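Local coordinates for SusD-like carbohydrate binding protein (Bacteroides vulgatus, PDB 3LEW) that probably binds carbohydrate at the outer membrane as a member of the SusD family, consistent with a role in nutrient capture, at residues F271-T276 / Y283-V288; D21-L26 / R114-G119; S137-K142 / R414-V419. All blocks are in the same frame, centred on the assembly; numbering follows the deposited sequence.

Interaction 1: residues F271-T276 / Y283-V288; sequences FHYLDT and YYSFNV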
ATOM      1  N   PHE A 271       5.964  -7.587  10.443  1.00 13.40           N
ATOM      2  CA  PHE A 271       6.958  -8.555   9.943  1.00 12.74           C
ATOM      3  C   PHE A 271       6.695  -9.986  10.422  1.00 12.95           C
ATOM      4  O   PHE A 271       7.166 -10.946   9.796  1.00 13.52           O
ATOM      5  CB  PHE A 271       8.396  -8.079  10.269  1.00 13.62           C
ATOM      6  CG  PHE A 271       8.957  -7.078   9.251  1.00 13.11           C
ATOM      7  CD1 PHE A 271       8.638  -5.728   9.327  1.00 15.00           C
ATOM      8  CD2 PHE A 271       9.746  -7.496   8.216  1.00 13.89           C
ATOM      9  CE1 PHE A 271       9.124  -4.824   8.396  1.00 15.36           C
ATOM     10  CE2 PHE A 271      10.254  -6.590   7.280  1.00 16.31           C
ATOM     11  CZ  PHE A 271       9.931  -5.243   7.371  1.00 15.61           C
ATOM     12  N   HIS A 272       5.937 -10.184  11.497  1.00 12.75           N
ATOM     13  CA  HIS A 272       5.521 -11.528  11.836  1.00 12.83           C
ATOM     14  C   HIS A 272       4.622 -12.199  10.785  1.00 13.80           C
ATOM     15  O   HIS A 272       4.528 -13.430  10.736  1.00 13.51           O
ATOM     16  CB  HIS A 272       4.878 -11.596  13.217  1.00 13.61           C
ATOM     17  CG  HIS A 272       5.825 -11.375  14.343  1.00 12.48           C
ATOM     18  ND1 HIS A 272       6.903 -12.207  14.591  1.00 11.08           N
ATOM     19  CD2 HIS A 272       5.837 -10.435  15.318  1.00 12.56           C
ATOM     20  CE1 HIS A 272       7.521 -11.791  15.683  1.00 12.66           C
ATOM     21  NE2 HIS A 272       6.910 -10.705  16.129  1.00 14.09           N
ATOM     22  N   TYR A 273       3.984 -11.385   9.951  1.00 13.43           N
ATOM     23  CA  TYR A 273       3.152 -11.817   8.806  1.00 14.28           C
ATOM     24  C   TYR A 273       4.002 -11.899   7.527  1.00 14.59           C
ATOM     25  O   TYR A 273       3.937 -12.897   6.763  1.00 14.56           O
ATOM     26  CB  TYR A 273       1.935 -10.865   8.626  1.00 14.47           C
ATOM     27  CG  TYR A 273       1.178 -10.658   9.933  1.00 14.00           C
ATOM     28  CD1 TYR A 273       0.545 -11.720  10.548  1.00 14.45           C
ATOM     29  CD2 TYR A 273       1.102  -9.395  10.547  1.00 13.45           C
ATOM     30  CE1 TYR A 273      -0.108 -11.590  11.751  1.00 13.22           C
ATOM     31  CE2 TYR A 273       0.452  -9.239  11.758  1.00 14.61           C
ATOM     32  CZ  TYR A 273      -0.140 -10.328  12.374  1.00 13.67           C
ATOM     33  OH  TYR A 273      -0.795 -10.210  13.582  1.00 14.06           O
ATOM     34  N   LEU A 274       4.782 -10.857   7.288  1.00 14.90           N
ATOM     35  CA  LEU A 274       5.538 -10.706   6.019  1.00 14.20           C
ATOM     36  C   LEU A 274       6.816 -11.538   5.927  1.00 14.36           C
ATOM     37  O   LEU A 274       7.232 -11.890   4.825  1.00 15.01           O
ATOM     38  CB  LEU A 274       5.919  -9.262   5.768  1.00 14.84           C
ATOM     39  CG  LEU A 274       4.808  -8.239   5.602  1.00 15.85           C
ATOM     40  CD1 LEU A 274       5.403  -6.872   5.458  1.00 20.14           C
ATOM     41  CD2 LEU A 274       3.963  -8.631   4.368  1.00 17.96           C
ATOM     42  N   ASP A 275       7.441 -11.819   7.061  1.00 13.12           N
ATOM     43  CA  ASP A 275       8.694 -12.577   7.081  1.00 12.94           C
ATOM     44  C   ASP A 275       8.321 -14.040   7.188  1.00 12.69           C
ATOM     45  O   ASP A 275       7.808 -14.492   8.219  1.00 13.03           O
ATOM     46  CB  ASP A 275       9.570 -12.123   8.259  1.00 12.80           C
ATOM     47  CG  ASP A 275      10.905 -12.800   8.295  1.00 13.34           C
ATOM     48  OD1 ASP A 275      11.035 -13.931   7.779  1.00 14.60           O
ATOM     49  OD2 ASP A 275      11.839 -12.236   8.922  1.00 13.71           O
ATOM     50  N   THR A 276       8.558 -14.767   6.099  1.00 13.58           N
ATOM     51  CA  THR A 276       8.216 -16.182   5.993  1.00 13.83           C
ATOM     52  C   THR A 276       9.467 -17.053   6.028  1.00 13.79           C
ATOM     53  O   THR A 276       9.405 -18.260   5.750  1.00 14.51           O
ATOM     54  CB  THR A 276       7.428 -16.466   4.714  1.00 13.63           C
ATOM     55  OG1 THR A 276       8.181 -16.032   3.555  1.00 14.58           O
ATOM     56  CG2 THR A 276       6.067 -15.719   4.756  1.00 14.76           C
ATOM     57  N   TYR A 283       4.294 -15.932  12.619  1.00 14.10           N
ATOM     58  CA  TYR A 283       3.161 -16.406  11.806  1.00 13.81           C
ATOM     59  C   TYR A 283       3.520 -16.778  10.358  1.00 13.48           C
ATOM     60  O   TYR A 283       2.855 -17.638   9.750  1.00 13.61           O
ATOM     61  CB  TYR A 283       2.010 -15.372  11.801  1.00 14.45           C
ATOM     62  CG  TYR A 283       1.658 -14.870  13.175  1.00 13.65           C
ATOM     63  CD1 TYR A 283       1.195 -15.752  14.152  1.00 14.88           C
ATOM     64  CD2 TYR A 283       1.840 -13.532  13.525  1.00 13.56           C
ATOM     65  CE1 TYR A 283       0.911 -15.323  15.422  1.00 17.36           C
ATOM     66  CE2 TYR A 283       1.550 -13.086  14.775  1.00 14.23           C
ATOM     67  CZ  TYR A 283       1.094 -13.975  15.736  1.00 17.34           C
ATOM     68  OH  TYR A 283       0.835 -13.527  17.021  1.00 17.52           O
ATOM     69  N   TYR A 284       4.596 -16.190   9.840  1.00 14.47           N
ATOM     70  CA  TYR A 284       5.147 -16.540   8.515  1.00 13.47           C
ATOM     71  C   TYR A 284       4.025 -16.817   7.501  1.00 13.89           C
ATOM     72  O   TYR A 284       4.029 -17.844   6.819  1.00 13.51           O
ATOM     73  CB  TYR A 284       6.116 -17.740   8.621  1.00 13.80           C
ATOM     74  CG  TYR A 284       5.743 -18.778   9.621  1.00 14.38           C
ATOM     75  CD1 TYR A 284       6.117 -18.655  10.948  1.00 15.81           C
ATOM     76  CD2 TYR A 284       5.009 -19.914   9.247  1.00 16.28           C
ATOM     77  CE1 TYR A 284       5.755 -19.607  11.904  1.00 16.05           C
ATOM     78  CE2 TYR A 284       4.642 -20.862  10.193  1.00 15.09           C
ATOM     79  CZ  TYR A 284       5.023 -20.715  11.503  1.00 16.51           C
ATOM     80  OH  TYR A 284       4.711 -21.701  12.447  1.00 18.82           O
ATOM     81  N   SER A 285       3.079 -15.897   7.398  1.00 13.75           N
ATOM     82  CA  SER A 285       1.771 -16.230   6.796  1.00 13.79           C
ATOM     83  C   SER A 285       1.561 -15.725   5.370  1.00 13.75           C
ATOM     84  O   SER A 285       0.746 -16.302   4.642  1.00 13.90           O
ATOM     85  CB  SER A 285       0.648 -15.708   7.679  1.00 14.13           C
ATOM     86  OG  SER A 285       0.796 -14.303   7.911  1.00 13.36           O
ATOM     87  N   PHE A 286       2.285 -14.673   4.997  1.00 13.50           N
ATOM     88  CA  PHE A 286       2.199 -14.069   3.631  1.00 13.06           C
ATOM     89  C   PHE A 286       3.060 -14.841   2.649  1.00 14.32           C
ATOM     90  O   PHE A 286       4.166 -14.439   2.309  1.00 13.59           O
ATOM     91  CB  PHE A 286       2.533 -12.572   3.671  1.00 14.07           C
ATOM     92  CG  PHE A 286       1.354 -11.708   4.008  1.00 14.45           C
ATOM     93  CD1 PHE A 286       0.731 -11.811   5.239  1.00 12.56           C
ATOM     94  CD2 PHE A 286       0.816 -10.856   3.083  1.00 13.16           C
ATOM     95  CE1 PHE A 286      -0.415 -11.036   5.572  1.00 14.50           C
ATOM     96  CE2 PHE A 286      -0.322 -10.092   3.411  1.00 13.35           C
ATOM     97  CZ  PHE A 286      -0.916 -10.191   4.640  1.00 13.57           C
ATOM     98  N   ASN A 287       2.542 -15.992   2.213  1.00 13.01           N
ATOM     99  CA  ASN A 287       3.288 -16.838   1.329  1.00 13.78           C
ATOM    100  C   ASN A 287       2.911 -16.501  -0.109  1.00 13.64           C
ATOM    101  O   ASN A 287       2.001 -15.678  -0.366  1.00 14.27           O
ATOM    102  CB  ASN A 287       3.061 -18.266   1.712  1.00 13.52           C
ATOM    103  CG  ASN A 287       3.631 -18.565   3.091  1.00 15.84           C
ATOM    104  OD1 ASN A 287       4.846 -18.640   3.243  1.00 15.05           O
ATOM    105  ND2 ASN A 287       2.758 -18.694   4.100  1.00 14.74           N
ATOM    106  N   VAL A 288       3.606 -17.133  -1.023  1.00 12.88           N
ATOM    107  CA  VAL A 288       3.546 -16.716  -2.419  1.00 12.94           C
ATOM    108  C   VAL A 288       2.689 -17.705  -3.229  1.00 12.84           C
ATOM    109  O   VAL A 288       2.803 -18.912  -3.060  1.00 13.19           O
ATOM    110  CB  VAL A 288       4.958 -16.618  -3.006  1.00 13.61           C
ATOM    111  CG1 VAL A 288       4.904 -16.127  -4.465  1.00 14.39           C
ATOM    112  CG2 VAL A 288       5.852 -15.740  -2.145  1.00 14.09           C
TER
HETATM  113  O   HOH W   1       6.922 -14.475   1.881  1.00 21.06           O

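Interaction 2: residues D21-L26 / R114-G119; sequences DAEKVL and RNRIKG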
ATOM      1  N   ASP A  21       5.125  23.676  18.215  1.00 16.29           N
ATOM      2  CA  ASP A  21       3.943  23.105  18.858  1.00 16.85           C
ATOM      3  C   ASP A  21       3.038  22.472  17.803  1.00 16.53           C
ATOM      4  O   ASP A  21       2.490  21.395  18.022  1.00 16.76           O
ATOM      5  CB  ASP A  21       3.121  24.180  19.641  1.00 16.67           C
ATOM      6  CG  ASP A  21       3.866  24.785  20.796  1.00 18.90           C
ATOM      7  OD1 ASP A  21       4.520  24.023  21.537  1.00 19.62           O
ATOM      8  OD2 ASP A  21       3.819  26.034  20.985  1.00 21.32           O
ATOM      9  N   ALA A  22       2.912  23.126  16.644  1.00 16.04           N
ATOM     10  CA  ALA A  22       2.135  22.582  15.531  1.00 16.67           C
ATOM     11  C   ALA A  22       2.812  21.328  15.001  1.00 17.29           C
ATOM     12  O   ALA A  22       2.167  20.304  14.744  1.00 15.91           O
ATOM     13  CB  ALA A  22       1.982  23.618  14.434  1.00 17.69           C
ATOM     14  N   GLU A  23       4.122  21.391  14.842  1.00 16.45           N
ATOM     15  CA  GLU A  23       4.855  20.232  14.360  1.00 17.57           C
ATOM     16  C   GLU A  23       4.698  19.048  15.312  1.00 16.51           C
ATOM     17  O   GLU A  23       4.594  17.885  14.855  1.00 16.76           O
ATOM     18  CB  GLU A  23       6.323  20.592  14.141  1.00 18.30           C
ATOM     19  CG  GLU A  23       7.172  19.421  13.697  1.00 23.82           C
ATOM     20  CD  GLU A  23       8.397  19.861  12.903  1.00 29.45           C
ATOM     21  OE1 GLU A  23       9.269  20.553  13.440  1.00 34.70           O
ATOM     22  OE2 GLU A  23       8.508  19.484  11.737  1.00 33.78           O
ATOM     23  N   LYS A  24       4.630  19.306  16.612  1.00 15.16           N
ATOM     24  CA  LYS A  24       4.466  18.221  17.560  1.00 16.21           C
ATOM     25  C   LYS A  24       3.141  17.503  17.339  1.00 15.08           C
ATOM     26  O   LYS A  24       3.087  16.280  17.391  1.00 15.55           O
ATOM     27  CB  LYS A  24       4.576  18.691  18.989  1.00 16.50           C
ATOM     28  CG  LYS A  24       4.588  17.536  19.991  1.00 21.26           C
ATOM     29  N   VAL A  25       2.066  18.259  17.115  1.00 14.22           N
ATOM     30  CA  VAL A  25       0.783  17.629  16.814  1.00 14.62           C
ATOM     31  C   VAL A  25       0.831  16.778  15.542  1.00 14.68           C
ATOM     32  O   VAL A  25       0.268  15.639  15.462  1.00 13.94           O
ATOM     33  CB  VAL A  25      -0.349  18.655  16.769  1.00 15.07           C
ATOM     34  CG1 VAL A  25      -1.667  17.980  16.326  1.00 16.16           C
ATOM     35  CG2 VAL A  25      -0.491  19.340  18.124  1.00 15.87           C
ATOM     36  N   LEU A  26       1.461  17.315  14.500  1.00 15.23           N
ATOM     37  CA  LEU A  26       1.621  16.554  13.274  1.00 16.04           C
ATOM     38  C   LEU A  26       2.441  15.281  13.471  1.00 16.13           C
ATOM     39  O   LEU A  26       2.091  14.205  12.912  1.00 15.08           O
ATOM     40  CB  LEU A  26       2.248  17.428  12.187  1.00 17.50           C
ATOM     41  CG  LEU A  26       1.810  17.329  10.740  1.00 24.44           C
ATOM     42  CD1 LEU A  26       0.244  17.420  10.675  1.00 24.77           C
ATOM     43  CD2 LEU A  26       2.463  18.495   9.968  1.00 23.42           C
ATOM     44  N   ARG A 114       6.176  28.278   9.017  1.00 14.12           N
ATOM     45  CA  ARG A 114       4.731  28.216   8.884  1.00 14.85           C
ATOM     46  C   ARG A 114       4.330  27.612   7.541  1.00 15.16           C
ATOM     47  O   ARG A 114       3.425  26.761   7.485  1.00 16.02           O
ATOM     48  CB  ARG A 114       4.065  29.582   9.081  1.00 14.12           C
ATOM     49  CG  ARG A 114       3.954  30.042  10.549  1.00 14.84           C
ATOM     50  CD  ARG A 114       3.129  31.331  10.737  1.00 16.50           C
ATOM     51  NE  ARG A 114       3.812  32.459  10.144  1.00 15.82           N
ATOM     52  CZ  ARG A 114       4.785  33.148  10.748  1.00 16.35           C
ATOM     53  NH1 ARG A 114       5.153  32.876  11.994  1.00 16.25           N
ATOM     54  NH2 ARG A 114       5.391  34.129  10.110  1.00 17.50           N
ATOM     55  N   ASN A 115       4.947  28.063   6.443  1.00 15.19           N
ATOM     56  CA  ASN A 115       4.570  27.522   5.121  1.00 15.30           C
ATOM     57  C   ASN A 115       4.821  26.030   5.023  1.00 15.71           C
ATOM     58  O   ASN A 115       3.958  25.263   4.570  1.00 14.71           O
ATOM     59  CB  ASN A 115       5.326  28.225   3.982  1.00 14.73           C
ATOM     60  CG  ASN A 115       4.941  29.677   3.792  1.00 18.33           C
ATOM     61  OD1 ASN A 115       3.971  30.190   4.351  1.00 18.71           O
ATOM     62  ND2 ASN A 115       5.747  30.366   2.981  1.00 20.29           N
ATOM     63  N   ARG A 116       6.009  25.604   5.457  1.00 14.85           N
ATOM     64  CA  ARG A 116       6.437  24.220   5.324  1.00 14.29           C
ATOM     65  C   ARG A 116       5.586  23.278   6.172  1.00 13.64           C
ATOM     66  O   ARG A 116       5.189  22.200   5.689  1.00 13.93           O
ATOM     67  CB  ARG A 116       7.916  24.114   5.679  1.00 14.84           C
ATOM     68  CG  ARG A 116       8.510  22.745   5.496  1.00 16.15           C
ATOM     69  CD  ARG A 116       8.514  21.959   6.794  1.00 17.58           C
ATOM     70  NE  ARG A 116       9.294  22.607   7.837  1.00 18.68           N
ATOM     71  CZ  ARG A 116       9.341  22.202   9.100  1.00 19.74           C
ATOM     72  NH1 ARG A 116       8.678  21.121   9.500  1.00 18.65           N
ATOM     73  NH2 ARG A 116      10.085  22.887   9.965  1.00 21.46           N
ATOM     74  N   ILE A 117       5.292  23.688   7.412  1.00 13.40           N
ATOM     75  CA  ILE A 117       4.431  22.915   8.306  1.00 12.65           C
ATOM     76  C   ILE A 117       2.984  22.815   7.758  1.00 13.24           C
ATOM     77  O   ILE A 117       2.384  21.717   7.722  1.00 11.80           O
ATOM     78  CB  ILE A 117       4.446  23.453   9.739  1.00 10.96           C
ATOM     79  CG1 ILE A 117       5.847  23.259  10.352  1.00 14.35           C
ATOM     80  CG2 ILE A 117       3.395  22.721  10.620  1.00 12.62           C
ATOM     81  CD1 ILE A 117       6.068  24.022  11.607  1.00 13.56           C
ATOM     82  N   LYS A 118       2.467  23.941   7.268  1.00 13.23           N
ATOM     83  CA  LYS A 118       1.152  23.937   6.608  1.00 13.49           C
ATOM     84  C   LYS A 118       1.136  22.971   5.427  1.00 14.10           C
ATOM     85  O   LYS A 118       0.203  22.162   5.270  1.00 13.46           O
ATOM     86  CB  LYS A 118       0.820  25.346   6.153  1.00 13.65           C
ATOM     87  CG  LYS A 118      -0.537  25.497   5.464  1.00 15.77           C
ATOM     88  CD  LYS A 118      -0.791  26.927   5.106  1.00 17.38           C
ATOM     89  CE  LYS A 118      -2.174  27.077   4.522  1.00 22.77           C
ATOM     90  NZ  LYS A 118      -2.571  28.528   4.335  1.00 26.03           N
ATOM     91  N   GLY A 119       2.202  22.988   4.617  1.00 14.19           N
ATOM     92  CA  GLY A 119       2.323  22.066   3.500  1.00 15.17           C
ATOM     93  C   GLY A 119       2.356  20.602   3.908  1.00 14.90           C
ATOM     94  O   GLY A 119       1.726  19.746   3.295  1.00 13.62           O
TER

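Interaction 3: residues S137-K142 / R414-V419; sequences SFAIDK and RNQQTV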
ATOM      1  N   SER A 137     -14.527   2.959  -2.701  1.00 14.20           N
ATOM      2  CA  SER A 137     -15.394   3.052  -3.861  1.00 14.66           C
ATOM      3  C   SER A 137     -14.731   2.280  -5.007  1.00 13.53           C
ATOM      4  O   SER A 137     -13.503   2.109  -5.050  1.00 12.70           O
ATOM      5  CB  SER A 137     -15.535   4.492  -4.319  1.00 15.61           C
ATOM      6  OG  SER A 137     -15.965   5.412  -3.312  1.00 16.88           O
ATOM      7  N   PHE A 138     -15.546   1.846  -5.947  1.00 13.64           N
ATOM      8  CA  PHE A 138     -15.025   1.336  -7.217  1.00 13.24           C
ATOM      9  C   PHE A 138     -14.369   2.477  -8.015  1.00 13.85           C
ATOM     10  O   PHE A 138     -14.432   3.676  -7.626  1.00 13.81           O
ATOM     11  CB  PHE A 138     -16.125   0.641  -8.051  1.00 14.01           C
ATOM     12  CG  PHE A 138     -16.729  -0.546  -7.363  1.00 12.01           C
ATOM     13  CD1 PHE A 138     -15.926  -1.621  -6.990  1.00 12.29           C
ATOM     14  CD2 PHE A 138     -18.083  -0.586  -7.072  1.00 13.20           C
ATOM     15  CE1 PHE A 138     -16.462  -2.733  -6.375  1.00 13.84           C
ATOM     16  CE2 PHE A 138     -18.639  -1.685  -6.432  1.00 13.93           C
ATOM     17  CZ  PHE A 138     -17.824  -2.774  -6.107  1.00 13.36           C
ATOM     18  N   ALA A 139     -13.667   2.089  -9.070  1.00 14.11           N
ATOM     19  CA  ALA A 139     -12.865   3.030  -9.891  1.00 14.17           C
ATOM     20  C   ALA A 139     -13.656   4.288 -10.249  1.00 14.26           C
ATOM     21  O   ALA A 139     -14.882   4.251 -10.474  1.00 14.24           O
ATOM     22  CB  ALA A 139     -12.377   2.348 -11.153  1.00 13.03           C
ATOM     23  N   ILE A 140     -12.928   5.394 -10.348  1.00 14.89           N
ATOM     24  CA  ILE A 140     -13.529   6.676 -10.691  1.00 14.47           C
ATOM     25  C   ILE A 140     -14.236   6.646 -12.060  1.00 15.42           C
ATOM     26  O   ILE A 140     -15.189   7.397 -12.280  1.00 16.05           O
ATOM     27  CB  ILE A 140     -12.437   7.781 -10.574  1.00 15.21           C
ATOM     28  CG1 ILE A 140     -13.067   9.149 -10.540  1.00 14.78           C
ATOM     29  CG2 ILE A 140     -11.423   7.682 -11.710  1.00 14.84           C
ATOM     30  CD1 ILE A 140     -12.066  10.307 -10.293  1.00 13.20           C
ATOM     31  N   ASP A 141     -13.793   5.789 -12.985  1.00 15.74           N
ATOM     32  CA  ASP A 141     -14.446   5.680 -14.284  1.00 17.11           C
ATOM     33  C   ASP A 141     -15.518   4.594 -14.333  1.00 17.25           C
ATOM     34  O   ASP A 141     -16.217   4.482 -15.319  1.00 18.87           O
ATOM     35  CB  ASP A 141     -13.445   5.513 -15.446  1.00 17.74           C
ATOM     36  CG  ASP A 141     -12.640   4.231 -15.375  1.00 18.54           C
ATOM     37  OD1 ASP A 141     -12.308   3.782 -14.265  1.00 19.88           O
ATOM     38  OD2 ASP A 141     -12.310   3.696 -16.465  1.00 20.77           O
ATOM     39  N   LYS A 142     -15.686   3.853 -13.243  1.00 16.81           N
ATOM     40  CA  LYS A 142     -16.769   2.889 -13.115  1.00 17.30           C
ATOM     41  C   LYS A 142     -18.029   3.677 -12.750  1.00 17.44           C
ATOM     42  O   LYS A 142     -19.033   3.595 -13.438  1.00 18.32           O
ATOM     43  CB  LYS A 142     -16.419   1.868 -12.054  1.00 17.72           C
ATOM     44  CG  LYS A 142     -17.361   0.706 -11.932  1.00 20.54           C
ATOM     45  CD  LYS A 142     -18.542   0.946 -11.021  1.00 19.78           C
ATOM     46  CE  LYS A 142     -19.146  -0.393 -10.513  1.00 20.96           C
ATOM     47  NZ  LYS A 142     -20.510  -0.142  -9.892  1.00 18.50           N
ATOM     48  N   ARG A 414      -8.839  -0.038  -9.062  1.00 13.69           N
ATOM     49  CA  ARG A 414      -8.727   1.095 -10.005  1.00 13.71           C
ATOM     50  C   ARG A 414      -8.715   0.673 -11.470  1.00 13.78           C
ATOM     51  O   ARG A 414      -9.178   1.402 -12.339  1.00 14.77           O
ATOM     52  CB  ARG A 414      -7.528   1.955  -9.664  1.00 11.95           C
ATOM     53  CG  ARG A 414      -6.180   1.349 -10.081  1.00 12.59           C
ATOM     54  CD  ARG A 414      -5.009   2.154  -9.570  1.00 13.53           C
ATOM     55  NE  ARG A 414      -3.776   1.504  -9.989  1.00 13.93           N
ATOM     56  CZ  ARG A 414      -3.197   1.678 -11.179  1.00 14.19           C
ATOM     57  NH1 ARG A 414      -3.661   2.545 -12.036  1.00 14.60           N
ATOM     58  NH2 ARG A 414      -2.115   0.967 -11.493  1.00 16.11           N
ATOM     59  N   ASN A 415      -8.216  -0.518 -11.763  1.00 13.51           N
ATOM     60  CA  ASN A 415      -8.152  -1.000 -13.154  1.00 14.50           C
ATOM     61  C   ASN A 415      -9.384  -1.831 -13.579  1.00 14.87           C
ATOM     62  O   ASN A 415      -9.454  -2.304 -14.716  1.00 15.12           O
ATOM     63  CB  ASN A 415      -6.889  -1.834 -13.360  1.00 14.57           C
ATOM     64  CG  ASN A 415      -5.612  -1.050 -13.117  1.00 16.61           C
ATOM     65  OD1 ASN A 415      -5.567   0.152 -13.303  1.00 19.95           O
ATOM     66  ND2 ASN A 415      -4.544  -1.766 -12.775  1.00 17.65           N
ATOM     67  N   GLN A 416     -10.322  -2.044 -12.651  1.00 15.35           N
ATOM     68  CA  GLN A 416     -11.510  -2.893 -12.895  1.00 16.20           C
ATOM     69  C   GLN A 416     -11.090  -4.285 -13.351  1.00 17.05           C
ATOM     70  O   GLN A 416     -11.660  -4.867 -14.281  1.00 17.39           O
ATOM     71  CB  GLN A 416     -12.504  -2.238 -13.852  1.00 15.84           C
ATOM     72  CG  GLN A 416     -13.060  -0.935 -13.324  1.00 16.35           C
ATOM     73  CD  GLN A 416     -14.137  -0.374 -14.201  1.00 15.67           C
ATOM     74  OE1 GLN A 416     -15.217  -0.995 -14.391  1.00 16.30           O
ATOM     75  NE2 GLN A 416     -13.863   0.779 -14.782  1.00 16.34           N
ATOM     76  N   GLN A 417     -10.093  -4.832 -12.662  1.00 16.86           N
ATOM     77  CA  GLN A 417      -9.615  -6.148 -12.984  1.00 17.22           C
ATOM     78  C   GLN A 417     -10.244  -7.165 -12.074  1.00 17.19           C
ATOM     79  O   GLN A 417     -10.958  -6.806 -11.136  1.00 18.67           O
ATOM     80  CB  GLN A 417      -8.084  -6.169 -12.897  1.00 18.70           C
ATOM     81  CG  GLN A 417      -7.414  -5.497 -14.093  1.00 20.32           C
ATOM     82  CD  GLN A 417      -5.921  -5.558 -13.960  1.00 27.43           C
ATOM     83  OE1 GLN A 417      -5.339  -4.889 -13.099  1.00 29.39           O
ATOM     84  NE2 GLN A 417      -5.283  -6.392 -14.787  1.00 30.27           N
ATOM     85  N   THR A 418     -10.033  -8.449 -12.388  1.00 16.89           N
ATOM     86  CA  THR A 418     -10.464  -9.496 -11.480  0.50 15.90           C
ATOM     87  C   THR A 418      -9.284 -10.165 -10.809  1.00 17.01           C
ATOM     88  O   THR A 418      -8.193 -10.281 -11.358  1.00 17.63           O
ATOM     89  CB  THR A 418     -11.332 -10.551 -12.156  0.50 16.11           C
ATOM     90  OG1 THR A 418     -11.874 -11.428 -11.147  0.50 14.55           O
ATOM     91  CG2 THR A 418     -10.543 -11.353 -13.240  0.50 12.49           C
ATOM     92  N   VAL A 419      -9.490 -10.578  -9.562  1.00 16.78           N
ATOM     93  CA  VAL A 419      -8.586 -11.485  -8.862  0.50 15.80           C
ATOM     94  C   VAL A 419      -8.502 -12.769  -9.654  1.00 15.92           C
ATOM     95  O   VAL A 419      -9.522 -13.249 -10.139  1.00 16.08           O
ATOM     96  CB  VAL A 419      -9.148 -11.830  -7.461  0.50 15.82           C
ATOM     97  CG1 VAL A 419      -8.447 -13.088  -6.847  0.50 15.85           C
ATOM     98  CG2 VAL A 419      -9.025 -10.628  -6.567  0.50 14.09           C
TER
HETATM   99  O   HOH W   2     -10.831   1.472 -14.544  1.00 17.02           O
HETATM  100  O   HOH W   3     -15.721   2.066 -16.790  1.00 29.30           O

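Interaction 1: residues F271-T276 / Y283-V288
The side chain of Tyr-273, in the short helix 271-274, runs along the segment 283-288 from its root to its tip. Its CB lies 3.7 Å from CD1 of Phe-286 and equally near OG of Ser-285, which sits at the edge of the Tyr-273 ring, in its plane. Farther out, CE1 of Tyr-273 comes to 3.3 Å from CD2 of Tyr-283. The two tyrosines point the same way with planes only 13° apart, yet their centroids are 5.2 Å apart, so the rings are slid past each other and barely overlap. At the tip, OH of Tyr-273 hydrogen-bonds to the backbone O of Tyr-40. The backbone O of Tyr-273 accepts two hydrogen bonds, from N of Phe-286 at 3.0 Å and, on a lone pair, from N of Ser-285. O of His-272 likewise accepts from N of Tyr-284 at 2.9 Å and, weakly, from N of Tyr-283. An alanine here, with neither ring nor OH, gives up the bond to Tyr-40 and would probably leave the Tyr-283 ring and OG of Ser-285 less firmly held. Helix 46-54, through Arg-50, touches Leu-274 and Phe-286, and strand 286-288 pairs antiparallel with strand 59-61.

Interaction 2: residues D21-L26 / R114-G119
Two helices of the SusD-family helical framework, 19-35 and 111-135, pack side by side here, and the six-residue segments 21-26 and 114-119 run in nearly the same direction: their axes differ by 17° and approach to 10.4 Å. Ile-117 faces the partner helix and supplies the apolar part. Its CG2 branch, anti to the backbone N (CG1 chi1 -66°), lies 4.2 Å from CB of Ala-22. CD2 of Leu-26 reaches 3.9 Å from the backbone O of Ile-117, while CD1 of Ile-117 extends alongside to 4.3 Å from CB of Glu-23. These separations describe loose van der Waals packing, consistent with the wide axial spacing. Both segments belong to a SusD-family region related to TPR proteins, which are built from packed helices, and helix 81-103 adds a third element: its Val-100 touches both Leu-26 and Ile-117. Beside this apolar patch a salt bridge joins the helices. Glu-23 leaves its backbone with CG anti to N (chi1 177°), whereas Arg-116 bends at chi2 and chi3, folding its guanidinium back so that CG1 of Ile-117 lies on one face, toward its rim. NH1 of Arg-116 donates to OE2 of Glu-23 at 2.8 Å, with a moderately bent N-H...O angle. The acceptor lies in the guanidinium plane, but the donor stands well above the carboxylate plane. OE2 of Glu-23 also pairs with Lys-199, so two positive groups would probably stabilise its charged form, and NH1 of Arg-116 has a second acceptor in OE1 of Gln-120.

Interaction 3: residues S137-K142 / R414-V419
A Schellman motif ends helix 408-414, with Gln-416 at positive phi (56°), and the turn so formed meets the loop 137-142 that follows helix 111-135. The closer-packed side is small. Ala-139 directs its CB at the helix end, 3.5 Å from the backbone O of Arg-414, and the same methyl lies 4.0 Å from CG of Gln-416. CB of Arg-414 points away from the loop, and its guanidinium is held by salt bridges to Asp-411 and Glu-355, so at this residue the contact is made by the backbone. Gln-416 then carries the contact outward: its chain is extended beyond CG (chi2 -174°) and crosses Lys-142 at about a right angle, with OE1 of Gln-416 3.7 Å from CG of Lys-142. That OE1 accepts a hydrogen bond from ND2 of Asn-464, which probably helps fix the turn of the amide. The solvent side, where Asp-141 and Lys-142 are exposed, is looser and wetter. NE2 of Gln-416 makes a weak bond to OD1 of Asp-141 at 3.4 Å, with the amide and carboxylate planes 84° apart, and this long contact probably shares an N-H with one of two waters. One accepts from NE2 of Gln-416 and donates to O of Asp-141. The other accepts from NE2 of Gln-416 and donates both to OD1 of Asp-141 and to O of Arg-414, at 2.8 Å from each of these two oxygens.

Overall arrangement
From the N terminus, helix 19-35 opens interaction 2, which closes when helix 111-135 returns beside it, 88 residues on. Just beyond that helix, 137-142 opens interaction 3, the longest closure, completed only at 414-419 after 272 residues. Within that span lies interaction 1, a local closure between 271-276 and 283-288 across six residues without helix or strand. Interaction 2 thus precedes both others in series, and none cross. Their centres are about 28 to 37 Å apart and none touch. Interaction 2 pairs helices 19-35 and 111-135, interaction 1 joins a short helix to a strand, and interaction 3 ties the loop after helix 111-135 to the end of helix 408-414.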